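PDB 6THE: copper-containing nitrite reductase from Bradyrhizobium sp. ORS 375, which catalyses the one-electron reduction of nitrite to nitric oxide, probably passing electrons from a type 1 copper to a type 2 copper at the subunit interfaces of a homotrimer. Local coordinates for residues A[267-279]-A[291-305]. Sequence-based numbering, arbitrary orientation.
Sequences EFKVEVPGTYTLV and LGILHVQGPENPDIY
V296 is the knob at the open end of this antiparallel beta hairpin: its two methyls push between V270 and the ring of Y276. CG1, anti to the backbone N (chi1 176°), meets V270 CG1 at 3.5 Å and also touches V272 O, while CG2 comes obliquely against Y276 CD1 at 3.6 Å. The Y276 ring reaches back toward loop 270-273, with V272 O at its edge, and its OH donates to V272 O from above the carbonyl plane (2.7 Å), tying the strand to the loop before it. Further along the same face, L294 pushes CD2 toward the edge of the F268 ring, and its CB lies 3.9 Å from L278 CD1. G292, without a side chain, lets L278 CB sit close over its CA. Six backbone hydrogen bonds join the G274-V296, Y276-L294 and L278-G292 pairs. On the other face T275 CG2 meets I293 CG2, which sits above one face of the H295 ring, offset toward its rim, and T277 CG2 touches L291 CD1. Beyond the strand, residues 298-301 curl round P273, whose CD lies 3.4 Å from P299 O. V272 then fits against the tail: CG2 on I304 CG2, CG1 at 3.6 Å from Y305 CD2. The hairpin is part of the chain's second cupredoxin-type beta-sandwich, as in other copper nitrite reductases. Strand 292-297 lies between 274-280 and 206-209, and 227-232 flanks 274-280 on its other side; strand 263-269 belongs to the facing sheet, while V272, Y276, I304 and Y305 also pack on the second subunit.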
loop_
_atom_site.group_PDB
_atom_site.type_symbol
_atom_site.label_atom_id
_atom_site.label_comp_id
_atom_site.label_asym_id
_atom_site.label_seq_id
_atom_site.Cartn_x
_atom_site.Cartn_y
_atom_site.Cartn_z
ATOM N N GLU A 267 13.017 -0.058 13.766
ATOM C CA GLU A 267 14.233 -0.086 14.562
ATOM C C GLU A 267 15.424 -0.323 13.640
ATOM O O GLU A 267 15.324 -1.093 12.685
ATOM C CB GLU A 267 14.165 -1.198 15.612
ATOM C CG GLU A 267 13.061 -1.012 16.638
ATOM C CD GLU A 267 12.847 -2.187 17.579
ATOM O OE1 GLU A 267 13.721 -3.078 17.626
ATOM O OE2 GLU A 267 11.805 -2.211 18.263
ATOM N N PHE A 268 16.546 0.343 13.939
ATOM C CA PHE A 268 17.771 0.181 13.172
ATOM C C PHE A 268 18.983 0.598 14.003
ATOM O O PHE A 268 18.871 1.415 14.917
ATOM C CB PHE A 268 17.697 0.936 11.839
ATOM C CG PHE A 268 17.357 2.402 11.937
ATOM C CD1 PHE A 268 16.036 2.825 11.946
ATOM C CD2 PHE A 268 18.357 3.361 12.006
ATOM C CE1 PHE A 268 15.723 4.174 12.032
ATOM C CE2 PHE A 268 18.043 4.710 12.091
ATOM C CZ PHE A 268 16.726 5.114 12.102
ATOM N N LYS A 269 20.137 0.012 13.663
ATOM C CA LYS A 269 21.418 0.339 14.264
ATOM C C LYS A 269 22.174 1.266 13.315
ATOM O O LYS A 269 22.290 0.979 12.125
ATOM C CB LYS A 269 22.202 -0.952 14.523
ATOM C CG LYS A 269 23.630 -0.785 15.033
ATOM C CD LYS A 269 23.750 -0.807 16.542
ATOM C CE LYS A 269 25.166 -1.063 17.013
ATOM N NZ LYS A 269 25.258 -1.082 18.492
ATOM N N VAL A 270 22.675 2.383 13.856
ATOM C CA VAL A 270 23.439 3.339 13.073
ATOM C C VAL A 270 24.925 3.031 13.250
ATOM O O VAL A 270 25.416 2.955 14.375
ATOM C CB VAL A 270 23.098 4.796 13.443
ATOM C CG1 VAL A 270 23.795 5.783 12.520
ATOM C CG2 VAL A 270 21.596 5.046 13.441
ATOM N N GLU A 271 25.627 2.859 12.124
ATOM C CA GLU A 271 26.984 2.335 12.126
ATOM C C GLU A 271 27.962 3.370 11.574
ATOM O O GLU A 271 29.149 3.324 11.889
ATOM C CB GLU A 271 27.056 1.045 11.304
ATOM C CG GLU A 271 26.158 -0.069 11.819
ATOM C CD GLU A 271 26.681 -0.867 13.004
ATOM O OE1 GLU A 271 27.591 -0.375 13.704
ATOM O OE2 GLU A 271 26.176 -1.986 13.225
ATOM N N VAL A 272 27.454 4.291 10.746
ATOM C CA VAL A 272 28.295 5.219 10.005
ATOM C C VAL A 272 27.842 6.651 10.291
ATOM O O VAL A 272 26.646 6.938 10.263
ATOM C CB VAL A 272 28.281 4.894 8.496
ATOM C CG1 VAL A 272 28.888 6.003 7.651
ATOM C CG2 VAL A 272 28.960 3.566 8.194
ATOM N N PRO A 273 28.778 7.588 10.579
ATOM C CA PRO A 273 28.426 8.992 10.808
ATOM C C PRO A 273 28.039 9.715 9.520
ATOM O O PRO A 273 28.469 9.330 8.435
ATOM C CB PRO A 273 29.721 9.593 11.374
ATOM C CG PRO A 273 30.817 8.736 10.782
ATOM C CD PRO A 273 30.224 7.345 10.713
ATOM N N GLY A 274 27.226 10.768 9.664
ATOM C CA GLY A 274 26.800 11.585 8.538
ATOM C C GLY A 274 25.341 12.016 8.655
ATOM O O GLY A 274 24.761 11.982 9.739
ATOM N N THR A 275 24.766 12.422 7.518
ATOM C CA THR A 275 23.391 12.894 7.450
ATOM C C THR A 275 22.514 11.806 6.836
ATOM O O THR A 275 22.861 11.226 5.808
ATOM C CB THR A 275 23.301 14.225 6.690
ATOM O OG1 THR A 275 24.236 15.135 7.271
ATOM C CG2 THR A 275 21.917 14.838 6.719
ATOM N N TYR A 276 21.376 11.544 7.490
ATOM C CA TYR A 276 20.407 10.556 7.043
ATOM C C TYR A 276 19.054 11.236 6.854
ATOM O O TYR A 276 18.685 12.115 7.631
ATOM C CB TYR A 276 20.345 9.388 8.029
ATOM C CG TYR A 276 21.600 8.552 8.092
ATOM C CD1 TYR A 276 22.683 8.938 8.867
ATOM C CD2 TYR A 276 21.708 7.372 7.374
ATOM C CE1 TYR A 276 23.840 8.177 8.926
ATOM C CE2 TYR A 276 22.856 6.598 7.422
ATOM C CZ TYR A 276 23.927 7.001 8.201
ATOM O OH TYR A 276 25.059 6.241 8.253
ATOM N N THR A 277 18.321 10.813 5.817
ATOM C CA THR A 277 17.114 11.507 5.399
ATOM C C THR A 277 15.888 10.626 5.628
ATOM O O THR A 277 15.838 9.489 5.166
ATOM C CB THR A 277 17.237 11.997 3.949
ATOM O OG1 THR A 277 18.500 12.646 3.798
ATOM C CG2 THR A 277 16.131 12.949 3.547
ATOM N N LEU A 278 14.904 11.180 6.348
ATOM C CA LEU A 278 13.608 10.550 6.541
ATOM C C LEU A 278 12.658 11.053 5.458
ATOM O O LEU A 278 12.391 12.251 5.375
ATOM C CB LEU A 278 13.078 10.905 7.937
ATOM C CG LEU A 278 13.607 10.061 9.097
ATOM C CD1 LEU A 278 14.938 10.599 9.605
ATOM C CD2 LEU A 278 12.593 10.021 10.231
ATOM N N VAL A 279 12.165 10.124 4.628
ATOM C CA VAL A 279 11.292 10.462 3.514
ATOM C C VAL A 279 10.248 9.364 3.325
ATOM O O VAL A 279 10.470 8.211 3.690
ATOM C CB VAL A 279 12.078 10.681 2.203
ATOM C CG1 VAL A 279 12.807 12.016 2.164
ATOM C CG2 VAL A 279 13.021 9.529 1.890
ATOM N N LEU A 291 10.275 15.988 4.281
ATOM C CA LEU A 291 11.705 15.748 4.382
ATOM C C LEU A 291 12.118 15.829 5.850
ATOM O O LEU A 291 11.763 16.777 6.547
ATOM C CB LEU A 291 12.439 16.805 3.548
ATOM C CG LEU A 291 13.926 16.552 3.302
ATOM C CD1 LEU A 291 14.133 15.736 2.035
ATOM C CD2 LEU A 291 14.686 17.866 3.210
ATOM N N GLY A 292 12.873 14.819 6.300
ATOM C CA GLY A 292 13.390 14.764 7.658
ATOM C C GLY A 292 14.897 14.521 7.670
ATOM O O GLY A 292 15.429 13.873 6.773
ATOM N N ILE A 293 15.572 15.050 8.699
ATOM C CA ILE A 293 17.021 14.970 8.797
ATOM C C ILE A 293 17.400 14.262 10.098
ATOM O O ILE A 293 16.866 14.574 11.160
ATOM C CB ILE A 293 17.661 16.371 8.680
ATOM C CG1 ILE A 293 17.392 17.027 7.320
ATOM C CG2 ILE A 293 19.148 16.336 9.009
ATOM C CD1 ILE A 293 17.952 16.276 6.128
ATOM N N LEU A 294 18.326 13.303 9.981
ATOM C CA LEU A 294 18.913 12.609 11.116
ATOM C C LEU A 294 20.429 12.797 11.076
ATOM O O LEU A 294 21.113 12.198 10.246
ATOM C CB LEU A 294 18.513 11.129 11.059
ATOM C CG LEU A 294 19.240 10.180 12.015
ATOM C CD1 LEU A 294 18.895 10.476 13.466
ATOM C CD2 LEU A 294 18.922 8.730 11.681
ATOM N N HIS A 295 20.932 13.658 11.970
ATOM C CA HIS A 295 22.355 13.929 12.088
ATOM C C HIS A 295 23.005 12.873 12.977
ATOM O O HIS A 295 22.577 12.664 14.111
ATOM C CB HIS A 295 22.597 15.345 12.634
ATOM C CG HIS A 295 22.338 16.438 11.651
ATOM N ND1 HIS A 295 23.091 16.596 10.503
ATOM C CD2 HIS A 295 21.434 17.442 11.652
ATOM C CE1 HIS A 295 22.652 17.641 9.830
ATOM N NE2 HIS A 295 21.636 18.178 10.516
ATOM N N VAL A 296 24.042 12.216 12.444
ATOM C CA VAL A 296 24.782 11.208 13.186
ATOM C C VAL A 296 26.232 11.668 13.324
ATOM O O VAL A 296 26.934 11.836 12.329
ATOM C CB VAL A 296 24.677 9.816 12.530
ATOM C CG1 VAL A 296 25.531 8.785 13.255
ATOM C CG2 VAL A 296 23.233 9.343 12.444
ATOM N N GLN A 297 26.658 11.864 14.577
ATOM C CA GLN A 297 27.989 12.359 14.889
ATOM C C GLN A 297 28.799 11.255 15.563
ATOM O O GLN A 297 28.276 10.514 16.393
ATOM C CB GLN A 297 27.898 13.601 15.781
ATOM C CG GLN A 297 27.260 14.803 15.096
ATOM C CD GLN A 297 27.010 15.961 16.032
ATOM O OE1 GLN A 297 27.719 16.162 17.016
ATOM N NE2 GLN A 297 25.989 16.745 15.723
ATOM N N GLY A 298 30.081 11.161 15.188
ATOM C CA GLY A 298 30.992 10.185 15.765
ATOM C C GLY A 298 32.140 9.833 14.820
ATOM O O GLY A 298 32.309 10.470 13.782
ATOM N N PRO A 299 32.963 8.811 15.156
ATOM C CA PRO A 299 34.090 8.411 14.311
ATOM C C PRO A 299 33.644 7.613 13.088
ATOM O O PRO A 299 32.582 6.991 13.098
ATOM C CB PRO A 299 34.930 7.530 15.248
ATOM C CG PRO A 299 33.917 6.927 16.200
ATOM C CD PRO A 299 32.853 7.991 16.375
ATOM N N GLU A 300 34.481 7.636 12.044
ATOM C CA GLU A 300 34.196 6.968 10.783
ATOM C C GLU A 300 34.410 5.465 10.938
ATOM O O GLU A 300 35.288 5.030 11.683
ATOM C CB GLU A 300 35.069 7.545 9.666
ATOM C CG GLU A 300 34.733 8.986 9.319
ATOM C CD GLU A 300 35.713 9.688 8.394
ATOM O OE1 GLU A 300 35.278 10.600 7.662
ATOM O OE2 GLU A 300 36.910 9.330 8.412
ATOM N N ASN A 301 33.592 4.686 10.219
ATOM C CA ASN A 301 33.658 3.234 10.238
ATOM C C ASN A 301 33.971 2.735 8.828
ATOM O O ASN A 301 33.059 2.474 8.045
ATOM C CB ASN A 301 32.373 2.623 10.810
ATOM C CG ASN A 301 32.511 1.168 11.210
ATOM O OD1 ASN A 301 33.506 0.516 10.898
ATOM N ND2 ASN A 301 31.512 0.648 11.905
ATOM N N PRO A 302 35.269 2.589 8.467
ATOM C CA PRO A 302 35.670 2.251 7.098
ATOM C C PRO A 302 35.280 0.846 6.641
ATOM O O PRO A 302 35.266 0.567 5.443
ATOM C CB PRO A 302 37.205 2.368 7.120
ATOM C CG PRO A 302 37.515 3.157 8.376
ATOM C CD PRO A 302 36.428 2.768 9.356
ATOM N N ASP A 303 34.966 -0.028 7.605
ATOM C CA ASP A 303 34.632 -1.416 7.321
ATOM C C ASP A 303 33.205 -1.519 6.785
ATOM O O ASP A 303 32.888 -2.455 6.054
ATOM C CB ASP A 303 34.862 -2.313 8.541
ATOM C CG ASP A 303 36.327 -2.626 8.799
ATOM O OD1 ASP A 303 37.140 -1.680 8.803
ATOM O OD2 ASP A 303 36.644 -3.818 8.989
ATOM N N ILE A 304 32.356 -0.553 7.158
ATOM C CA ILE A 304 30.964 -0.537 6.737
ATOM C C ILE A 304 30.817 0.379 5.524
ATOM O O ILE A 304 30.164 0.012 4.548
ATOM C CB ILE A 304 30.026 -0.138 7.900
ATOM C CG1 ILE A 304 30.268 -0.974 9.163
ATOM C CG2 ILE A 304 28.566 -0.166 7.470
ATOM C CD1 ILE A 304 30.098 -2.471 8.980
ATOM N N TYR A 305 31.426 1.570 5.601
ATOM C CA TYR A 305 31.411 2.531 4.508
ATOM C C TYR A 305 32.689 3.366 4.529
ATOM O O TYR A 305 33.092 3.869 5.575
ATOM C CB TYR A 305 30.162 3.416 4.573
ATOM C CG TYR A 305 30.226 4.673 3.740
ATOM C CD1 TYR A 305 30.179 4.619 2.354
ATOM C CD2 TYR A 305 30.328 5.920 4.336
ATOM C CE1 TYR A 305 30.236 5.770 1.584
ATOM C CE2 TYR A 305 30.385 7.081 3.580
ATOM C CZ TYR A 305 30.339 7.006 2.199
ATOM O OH TYR A 305 30.394 8.143 1.446
#